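Local coordinates for protein chorismate mutase (PDB 5TS9) that probably catalyses the rearrangement of chorismate to prephenate, as an all-helical chorismate mutase of the AroQ (type II) family, at residues S21-R25 with I73-V78; D13-V19 with A144-V148; M59-L65 with M122-Q126. One frame throughout, in Å; residues are numbered along the deposited sequence.

Contact 1 (S21-R25 with I73-V78)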
loop_
_atom_site.group_PDB
_atom_site.type_symbol
_atom_site.label_atom_id
_atom_site.label_comp_id
_atom_site.label_asym_id
_atom_site.label_seq_id
_atom_site.Cartn_x
_atom_site.Cartn_y
_atom_site.Cartn_z
ATOM N N SER A 21 3.338 -16.641 7.012
ATOM C CA SER A 21 4.179 -16.692 5.822
ATOM C C SER A 21 4.188 -15.347 5.100
ATOM O O SER A 21 5.243 -14.883 4.646
ATOM C CB SER A 21 3.713 -17.818 4.896
ATOM O OG SER A 21 2.342 -17.684 4.556
ATOM N N MET A 22 3.027 -14.690 5.002
ATOM C CA MET A 22 2.990 -13.352 4.410
ATOM C C MET A 22 3.788 -12.366 5.248
ATOM O O MET A 22 4.475 -11.494 4.697
ATOM C CB MET A 22 1.543 -12.874 4.268
ATOM C CG MET A 22 0.724 -13.677 3.264
ATOM S SD MET A 22 -0.969 -13.000 3.109
ATOM C CE MET A 22 -1.618 -14.055 1.790
ATOM N N ALA A 23 3.729 -12.498 6.587
ATOM C CA ALA A 23 4.541 -11.632 7.439
ATOM C C ALA A 23 6.035 -11.855 7.213
ATOM O O ALA A 23 6.806 -10.889 7.193
ATOM C CB ALA A 23 4.178 -11.826 8.911
ATOM N N ASP A 24 6.469 -13.118 7.053
ATOM C CA ASP A 24 7.874 -13.378 6.738
ATOM C C ASP A 24 8.258 -12.757 5.396
ATOM O O ASP A 24 9.359 -12.207 5.243
ATOM C CB ASP A 24 8.145 -14.885 6.718
ATOM C CG ASP A 24 7.938 -15.541 8.075
ATOM O OD1 ASP A 24 8.061 -14.859 9.117
ATOM O OD2 ASP A 24 7.662 -16.752 8.090
ATOM N N ARG A 25 7.354 -12.815 4.413
ATOM C CA ARG A 25 7.646 -12.201 3.122
ATOM C C ARG A 25 7.723 -10.691 3.256
ATOM O O ARG A 25 8.623 -10.050 2.698
ATOM C CB ARG A 25 6.579 -12.587 2.093
ATOM C CG ARG A 25 7.021 -12.320 0.640
ATOM C CD ARG A 25 5.893 -12.420 -0.353
ATOM N NE ARG A 25 6.436 -12.422 -1.710
ATOM C CZ ARG A 25 6.857 -11.332 -2.351
ATOM N NH1 ARG A 25 6.755 -10.144 -1.779
ATOM N NH2 ARG A 25 7.370 -11.440 -3.574
ATOM N N ILE A 73 -3.285 -12.429 -5.045
ATOM C CA ILE A 73 -2.563 -12.598 -3.784
ATOM C C ILE A 73 -1.159 -12.016 -3.887
ATOM O O ILE A 73 -0.688 -11.320 -2.978
ATOM C CB ILE A 73 -2.521 -14.086 -3.378
ATOM C CG1 ILE A 73 -3.918 -14.598 -2.960
ATOM C CG2 ILE A 73 -1.494 -14.313 -2.252
ATOM C CD1 ILE A 73 -4.405 -14.053 -1.620
ATOM N N PHE A 74 -0.459 -12.304 -4.980
ATOM C CA PHE A 74 0.916 -11.840 -5.037
ATOM C C PHE A 74 1.018 -10.386 -5.477
ATOM O O PHE A 74 1.972 -9.711 -5.076
ATOM C CB PHE A 74 1.749 -12.790 -5.894
ATOM C CG PHE A 74 2.153 -14.029 -5.135
ATOM C CD1 PHE A 74 1.266 -15.093 -5.003
ATOM C CD2 PHE A 74 3.378 -14.094 -4.484
ATOM C CE1 PHE A 74 1.608 -16.225 -4.269
ATOM C CE2 PHE A 74 3.737 -15.208 -3.751
ATOM C CZ PHE A 74 2.844 -16.285 -3.635
ATOM N N SER A 75 0.058 -9.869 -6.255
ATOM C CA SER A 75 -0.012 -8.412 -6.409
ATOM C C SER A 75 -0.165 -7.752 -5.052
ATOM O O SER A 75 0.514 -6.767 -4.752
ATOM C CB SER A 75 -1.175 -7.991 -7.311
ATOM O OG SER A 75 -1.175 -8.701 -8.543
ATOM N N ASP A 76 -1.021 -8.315 -4.198
ATOM C CA ASP A 76 -1.154 -7.791 -2.840
ATOM C C ASP A 76 0.160 -7.876 -2.073
ATOM O O ASP A 76 0.500 -6.953 -1.332
ATOM C CB ASP A 76 -2.268 -8.536 -2.095
ATOM C CG ASP A 76 -3.664 -8.162 -2.610
ATOM O OD1 ASP A 76 -3.808 -7.058 -3.220
ATOM O OD2 ASP A 76 -4.609 -8.956 -2.392
ATOM N N GLN A 77 0.903 -8.977 -2.234
ATOM C CA GLN A 77 2.185 -9.119 -1.543
ATOM C C GLN A 77 3.185 -8.073 -1.995
ATOM O O GLN A 77 3.946 -7.542 -1.171
ATOM C CB GLN A 77 2.798 -10.507 -1.777
ATOM C CG GLN A 77 1.971 -11.695 -1.329
ATOM C CD GLN A 77 1.303 -11.492 0.013
ATOM O OE1 GLN A 77 1.955 -11.518 1.059
ATOM N NE2 GLN A 77 -0.015 -11.328 -0.002
ATOM N N VAL A 78 3.251 -7.800 -3.303
ATOM C CA VAL A 78 4.270 -6.852 -3.741
ATOM C C VAL A 78 3.880 -5.426 -3.357
ATOM O O VAL A 78 4.747 -4.632 -2.997
ATOM C CB VAL A 78 4.557 -6.995 -5.247
ATOM C CG1 VAL A 78 5.062 -8.387 -5.549
ATOM C CG2 VAL A 78 3.327 -6.704 -6.053
HETATM O O HOH W 1 3.886 -10.182 2.292
HETATM O O HOH W 2 5.575 -8.950 0.689
#

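Contact 2 (D13-V19 with A144-V148)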
loop_
_atom_site.group_PDB
_atom_site.type_symbol
_atom_site.label_atom_id
_atom_site.label_comp_id
_atom_site.label_asym_id
_atom_site.label_seq_id
_atom_site.Cartn_x
_atom_site.Cartn_y
_atom_site.Cartn_z
ATOM N N ASP A 13 -7.461 -19.623 14.749
ATOM C CA ASP A 13 -6.069 -19.972 14.522
ATOM C C ASP A 13 -5.789 -20.393 13.094
ATOM O O ASP A 13 -4.621 -20.402 12.690
ATOM C CB ASP A 13 -5.632 -21.130 15.434
ATOM C CG ASP A 13 -5.441 -20.705 16.867
ATOM O OD1 ASP A 13 -5.144 -21.584 17.703
ATOM O OD2 ASP A 13 -5.599 -19.495 17.157
ATOM N N ALA A 14 -6.826 -20.761 12.337
ATOM C CA ALA A 14 -6.614 -21.488 11.086
ATOM C C ALA A 14 -5.846 -20.663 10.056
ATOM O O ALA A 14 -5.120 -21.224 9.222
ATOM C CB ALA A 14 -7.957 -21.925 10.512
ATOM N N PHE A 15 -5.989 -19.346 10.087
ATOM C CA PHE A 15 -5.287 -18.499 9.133
ATOM C C PHE A 15 -3.895 -18.105 9.608
ATOM O O PHE A 15 -3.173 -17.413 8.869
ATOM C CB PHE A 15 -6.124 -17.245 8.834
ATOM C CG PHE A 15 -7.349 -17.522 8.000
ATOM C CD1 PHE A 15 -7.244 -17.705 6.633
ATOM C CD2 PHE A 15 -8.603 -17.625 8.587
ATOM C CE1 PHE A 15 -8.368 -17.979 5.856
ATOM C CE2 PHE A 15 -9.729 -17.900 7.821
ATOM C CZ PHE A 15 -9.617 -18.071 6.460
ATOM N N VAL A 16 -3.490 -18.526 10.803
ATOM C CA VAL A 16 -2.240 -18.008 11.366
ATOM C C VAL A 16 -1.019 -18.456 10.566
ATOM O O VAL A 16 -0.145 -17.619 10.305
ATOM C CB VAL A 16 -2.090 -18.383 12.845
ATOM C CG1 VAL A 16 -0.646 -18.209 13.276
ATOM C CG2 VAL A 16 -2.997 -17.509 13.685
ATOM N N PRO A 17 -0.876 -19.738 10.183
ATOM C CA PRO A 17 0.287 -20.101 9.352
ATOM C C PRO A 17 0.342 -19.364 8.016
ATOM O O PRO A 17 1.431 -18.979 7.567
ATOM C CB PRO A 17 0.128 -21.623 9.173
ATOM C CG PRO A 17 -0.672 -22.060 10.355
ATOM C CD PRO A 17 -1.644 -20.933 10.586
ATOM N N LEU A 18 -0.801 -19.138 7.367
ATOM C CA LEU A 18 -0.803 -18.346 6.141
ATOM C C LEU A 18 -0.347 -16.913 6.408
ATOM O O LEU A 18 0.525 -16.383 5.705
ATOM C CB LEU A 18 -2.202 -18.365 5.514
ATOM C CG LEU A 18 -2.462 -17.449 4.305
ATOM C CD1 LEU A 18 -1.445 -17.706 3.228
ATOM C CD2 LEU A 18 -3.873 -17.694 3.778
ATOM N N VAL A 19 -0.920 -16.272 7.436
ATOM C CA VAL A 19 -0.582 -14.880 7.750
ATOM C C VAL A 19 0.868 -14.778 8.191
ATOM O O VAL A 19 1.555 -13.796 7.901
ATOM C CB VAL A 19 -1.558 -14.335 8.818
ATOM C CG1 VAL A 19 -1.124 -12.956 9.346
ATOM C CG2 VAL A 19 -2.958 -14.243 8.238
ATOM N N ALA A 144 -6.020 -13.000 13.019
ATOM C CA ALA A 144 -4.746 -13.659 12.740
ATOM C C ALA A 144 -3.627 -12.647 12.540
ATOM O O ALA A 144 -2.494 -12.862 12.980
ATOM C CB ALA A 144 -4.883 -14.543 11.499
ATOM N N VAL A 145 -3.926 -11.543 11.862
ATOM C CA VAL A 145 -2.942 -10.482 11.705
ATOM C C VAL A 145 -2.571 -9.903 13.060
ATOM O O VAL A 145 -1.395 -9.632 13.344
ATOM C CB VAL A 145 -3.496 -9.409 10.767
ATOM C CG1 VAL A 145 -2.652 -8.145 10.855
ATOM C CG2 VAL A 145 -3.552 -9.957 9.342
ATOM N N GLY A 146 -3.567 -9.713 13.919
ATOM C CA GLY A 146 -3.290 -9.252 15.268
ATOM C C GLY A 146 -2.390 -10.207 16.028
ATOM O O GLY A 146 -1.397 -9.795 16.639
ATOM N N GLN A 147 -2.711 -11.502 15.983
ATOM C CA GLN A 147 -1.903 -12.486 16.696
ATOM C C GLN A 147 -0.475 -12.505 16.169
ATOM O O GLN A 147 0.485 -12.495 16.946
ATOM C CB GLN A 147 -2.531 -13.875 16.583
ATOM C CG GLN A 147 -1.825 -14.924 17.424
ATOM C CD GLN A 147 -2.515 -16.272 17.379
ATOM O OE1 GLN A 147 -3.738 -16.352 17.316
ATOM N NE2 GLN A 147 -1.727 -17.341 17.404
ATOM N N VAL A 148 -0.314 -12.517 14.847
ATOM C CA VAL A 148 1.022 -12.595 14.266
ATOM C C VAL A 148 1.824 -11.335 14.581
ATOM O O VAL A 148 3.032 -11.396 14.853
ATOM C CB VAL A 148 0.904 -12.848 12.753
ATOM C CG1 VAL A 148 2.214 -12.534 12.054
ATOM C CG2 VAL A 148 0.451 -14.323 12.495
#

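Contact 3 (M59-L65 with M122-Q126)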
loop_
_atom_site.group_PDB
_atom_site.type_symbol
_atom_site.label_atom_id
_atom_site.label_comp_id
_atom_site.label_asym_id
_atom_site.label_seq_id
_atom_site.Cartn_x
_atom_site.Cartn_y
_atom_site.Cartn_z
ATOM N N MET A 59 2.845 -21.109 -11.178
ATOM C CA MET A 59 2.901 -22.144 -10.156
ATOM C C MET A 59 1.555 -22.405 -9.491
ATOM O O MET A 59 1.431 -23.377 -8.735
ATOM C CB MET A 59 3.942 -21.764 -9.101
ATOM C CG MET A 59 4.394 -22.913 -8.215
ATOM S SD MET A 59 5.620 -22.374 -7.002
ATOM C CE MET A 59 7.119 -22.492 -7.990
ATOM N N ALA A 60 0.539 -21.591 -9.784
ATOM C CA ALA A 60 -0.711 -21.644 -9.027
ATOM C C ALA A 60 -1.335 -23.032 -9.063
ATOM O O ALA A 60 -1.758 -23.556 -8.031
ATOM C CB ALA A 60 -1.705 -20.611 -9.562
ATOM N N SER A 61 -1.396 -23.646 -10.248
ATOM C CA SER A 61 -2.110 -24.911 -10.394
ATOM C C SER A 61 -1.477 -26.031 -9.574
ATOM O O SER A 61 -2.160 -27.001 -9.218
ATOM C CB SER A 61 -2.170 -25.306 -11.871
ATOM O OG SER A 61 -0.869 -25.464 -12.401
ATOM N N GLU A 62 -0.181 -25.934 -9.274
ATOM C CA GLU A 62 0.449 -26.971 -8.464
ATOM C C GLU A 62 -0.161 -27.061 -7.065
ATOM O O GLU A 62 0.005 -28.085 -6.398
ATOM C CB GLU A 62 1.960 -26.728 -8.372
ATOM N N TYR A 63 -0.886 -26.027 -6.625
ATOM C CA TYR A 63 -1.479 -25.952 -5.292
ATOM C C TYR A 63 -2.992 -25.746 -5.347
ATOM O O TYR A 63 -3.574 -25.151 -4.435
ATOM C CB TYR A 63 -0.838 -24.823 -4.483
ATOM C CG TYR A 63 0.651 -24.991 -4.227
ATOM C CD1 TYR A 63 1.105 -25.683 -3.117
ATOM C CD2 TYR A 63 1.594 -24.457 -5.093
ATOM C CE1 TYR A 63 2.463 -25.838 -2.872
ATOM C CE2 TYR A 63 2.946 -24.603 -4.861
ATOM C CZ TYR A 63 3.374 -25.295 -3.745
ATOM O OH TYR A 63 4.714 -25.447 -3.500
ATOM N N GLY A 64 -3.642 -26.210 -6.416
ATOM C CA GLY A 64 -5.086 -26.067 -6.547
ATOM C C GLY A 64 -5.597 -24.643 -6.622
ATOM O O GLY A 64 -6.796 -24.412 -6.425
ATOM N N LEU A 65 -4.730 -23.675 -6.902
ATOM C CA LEU A 65 -5.142 -22.285 -7.049
ATOM C C LEU A 65 -5.398 -21.943 -8.510
ATOM O O LEU A 65 -4.727 -22.457 -9.410
ATOM C CB LEU A 65 -4.084 -21.326 -6.503
ATOM C CG LEU A 65 -3.616 -21.601 -5.082
ATOM C CD1 LEU A 65 -2.520 -20.613 -4.691
ATOM C CD2 LEU A 65 -4.815 -21.525 -4.153
ATOM N N MET A 122 1.514 -20.330 -1.020
ATOM C CA MET A 122 0.565 -21.120 -1.800
ATOM C C MET A 122 0.180 -22.403 -1.078
ATOM O O MET A 122 -0.989 -22.804 -1.108
ATOM C CB MET A 122 1.137 -21.413 -3.185
ATOM C CG MET A 122 1.173 -20.151 -4.078
ATOM S SD MET A 122 1.651 -20.545 -5.758
ATOM C CE MET A 122 1.711 -18.926 -6.492
ATOM N N GLN A 123 1.132 -23.059 -0.413
ATOM C CA GLN A 123 0.772 -24.273 0.318
ATOM C C GLN A 123 -0.208 -23.957 1.439
ATOM O O GLN A 123 -1.167 -24.703 1.671
ATOM C CB GLN A 123 2.023 -24.955 0.874
ATOM C CG GLN A 123 1.714 -26.203 1.713
ATOM C CD GLN A 123 0.954 -27.270 0.925
ATOM O OE1 GLN A 123 -0.216 -27.554 1.211
ATOM N NE2 GLN A 123 1.613 -27.863 -0.070
ATOM N N ASN A 124 0.013 -22.836 2.133
ATOM C CA ASN A 124 -0.884 -22.410 3.203
ATOM C C ASN A 124 -2.245 -21.974 2.664
ATOM O O ASN A 124 -3.275 -22.236 3.294
ATOM C CB ASN A 124 -0.228 -21.272 3.985
ATOM C CG ASN A 124 0.942 -21.754 4.826
ATOM O OD1 ASN A 124 1.000 -22.925 5.192
ATOM N ND2 ASN A 124 1.871 -20.863 5.136
ATOM N N LEU A 125 -2.270 -21.273 1.525
ATOM C CA LEU A 125 -3.549 -20.910 0.909
ATOM C C LEU A 125 -4.386 -22.142 0.618
ATOM O O LEU A 125 -5.593 -22.186 0.906
ATOM C CB LEU A 125 -3.301 -20.153 -0.387
ATOM C CG LEU A 125 -3.162 -18.653 -0.310
ATOM C CD1 LEU A 125 -2.459 -18.175 -1.569
ATOM C CD2 LEU A 125 -4.531 -18.036 -0.166
ATOM N N GLN A 126 -3.760 -23.141 -0.001
ATOM C CA GLN A 126 -4.430 -24.405 -0.262
ATOM C C GLN A 126 -4.940 -25.035 1.030
ATOM O O GLN A 126 -6.092 -25.477 1.105
ATOM C CB GLN A 126 -3.472 -25.344 -0.989
ATOM C CG GLN A 126 -4.053 -26.711 -1.260
ATOM C CD GLN A 126 -3.080 -27.597 -1.999
ATOM O OE1 GLN A 126 -1.873 -27.541 -1.766
ATOM N NE2 GLN A 126 -3.597 -28.406 -2.912
#

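Contact 1 (S21-R25 with I73-V78)
Arg-25 lays its extended side chain over Gln-77, CD of Arg-25 coming 3.9 Å from CB of Gln-77, so that this CB lies over one face of the guanidinium. NE of Arg-25 passes 4.4 Å from CE2 of Phe-74. One turn back, CE of Met-22 meets CG2 of Ile-73 at 4.1 Å, and CG of Met-22 lies 3.3 Å from OE1 of Gln-77. No direct hydrogen bond crosses; two waters bridge the polar groups. Water 1 donates to Met-22 O (2.8 Å) and Gln-77 OE1 (2.7 Å), while water 2 accepts from Arg-25 NH1 (3.0 Å) and donates to Gln-77 O (2.8 Å). The segment axes lie 11.2 Å apart at 42°, with long side chains and the waters between. NE2 of Gln-77 turns to Ile-73 O (3.1 Å) and Ala-165 O. The pair joins helices 16-39 and 67-95 in the middle of the all-helical AroQ-type chain, where helix 106-128 packs on Phe-74 and Arg-25, helix 46-59 on Phe-74 and Val-78.

Contact 2 (D13-V19 with A144-V148)
In this all-helical chorismate mutase, the start of helix 16-39, together with the turn leading into it, packs against helix 137-151 through small aliphatic side chains, burying 341 Å² in all. The apolar contacts form a compact cluster. Ala-144 points its CB into the N-terminal segment, 4.0 Å from CB of Phe-15, 4.1 Å from CG2 of Val-16 and 3.8 Å from CG2 of Val-19. Its small size lets the backbones come close, with the CA atoms of Val-16 and Ala-144 only 5.2 Å apart. Val-19 continues the cluster one turn on: its CG1 reaches CG2 of Val-145 at 3.9 Å and CG2 of Val-148 at 3.8 Å. Leu-162 of helix 156-165 packs on Val-19, Val-145 and Val-148, while Val-145 also meets Arg-94 of the second subunit at the dimer interface. The CA-to-CB bond of Phe-15 points toward residues 144-148, but its ring leads away and touches Cys-137, Leu-140 and Val-141; Cys-137 forms a disulfide with Cys-170. Polar side chains approach at the exposed rim without a hydrogen bond: OE1 of Gln-147 lies 3.9 Å from CG2 of Val-16 and, in a loose approach of two oxygens, 3.7 Å from OD2 of Asp-13.

Contact 3 (M59-L65 with M122-Q126)
A loop-on-helix contact, largely apolar and partly open to solvent, joins the connection between helices 46-59 and 67-95 to helix 106-128, the centre of the contact lying about 16 Å from that of the chain. Met-122 reaches across from the helix, and Tyr-63 and Leu-65 close on it. The Tyr-63 ring lies over the base of the methionine side chain: CB of Met-122 stands 3.9 Å from the ring centroid and 24° off the ring normal, a CH-pi contact. SD of Met-122 is 4.9 Å from the same centroid in an oblique Met-aromatic contact, and lies 4.2 Å from CB of Met-59. The loop turns tightly here. Tyr-63 N to Ala-60 O (3.0 Å) closes the 3-10 turn at 61-62, and the bonds from Leu-65 N to Ala-60 O (3.2 Å) and Gly-64 N to Ser-61 O (3.3 Å), with a positive phi of 63° at Gly-64, make a Schellman motif. In this helical AroQ-type chain it brings one helix round to the next. Beyond Gly-64, CD1 of Leu-65 packs 3.8 Å from CG of Met-122 and 4.0 Å from CD1 of Leu-125, while Ala-70 and Phe-74 of helix 67-95 also touch Met-122. The edge of the Tyr-63 ring meets two amides, its CE1 3.6 Å from NE2 of Gln-123 and its CD1 3.8 Å from OE1 of Gln-126.

Contacts 1 and 2 share helix 16-39, contact 2 at its start and contact 1 further on, with Ala-23 CB 3.8 Å from Val-148 CG1 between them. Contact 1 is central and wholly buried, yet the most polar, linked through water; contact 2, mostly buried, its centre about 13 Å from that of the chain, is aliphatic packing with a polar, more exposed rim at Asp-13 and Gln-147. Contact 3 is the most peripheral, partly open to solvent, with an aromatic ring and a methionine at a loop. It meets contact 1 at Phe-74 CE1 and Met-122 CE (3.5 Å), contact 2 at Leu-18 CD2 and Leu-125 CD2 (4.0 Å). Along the chain, contact 2 encloses the others, whose segments alternate.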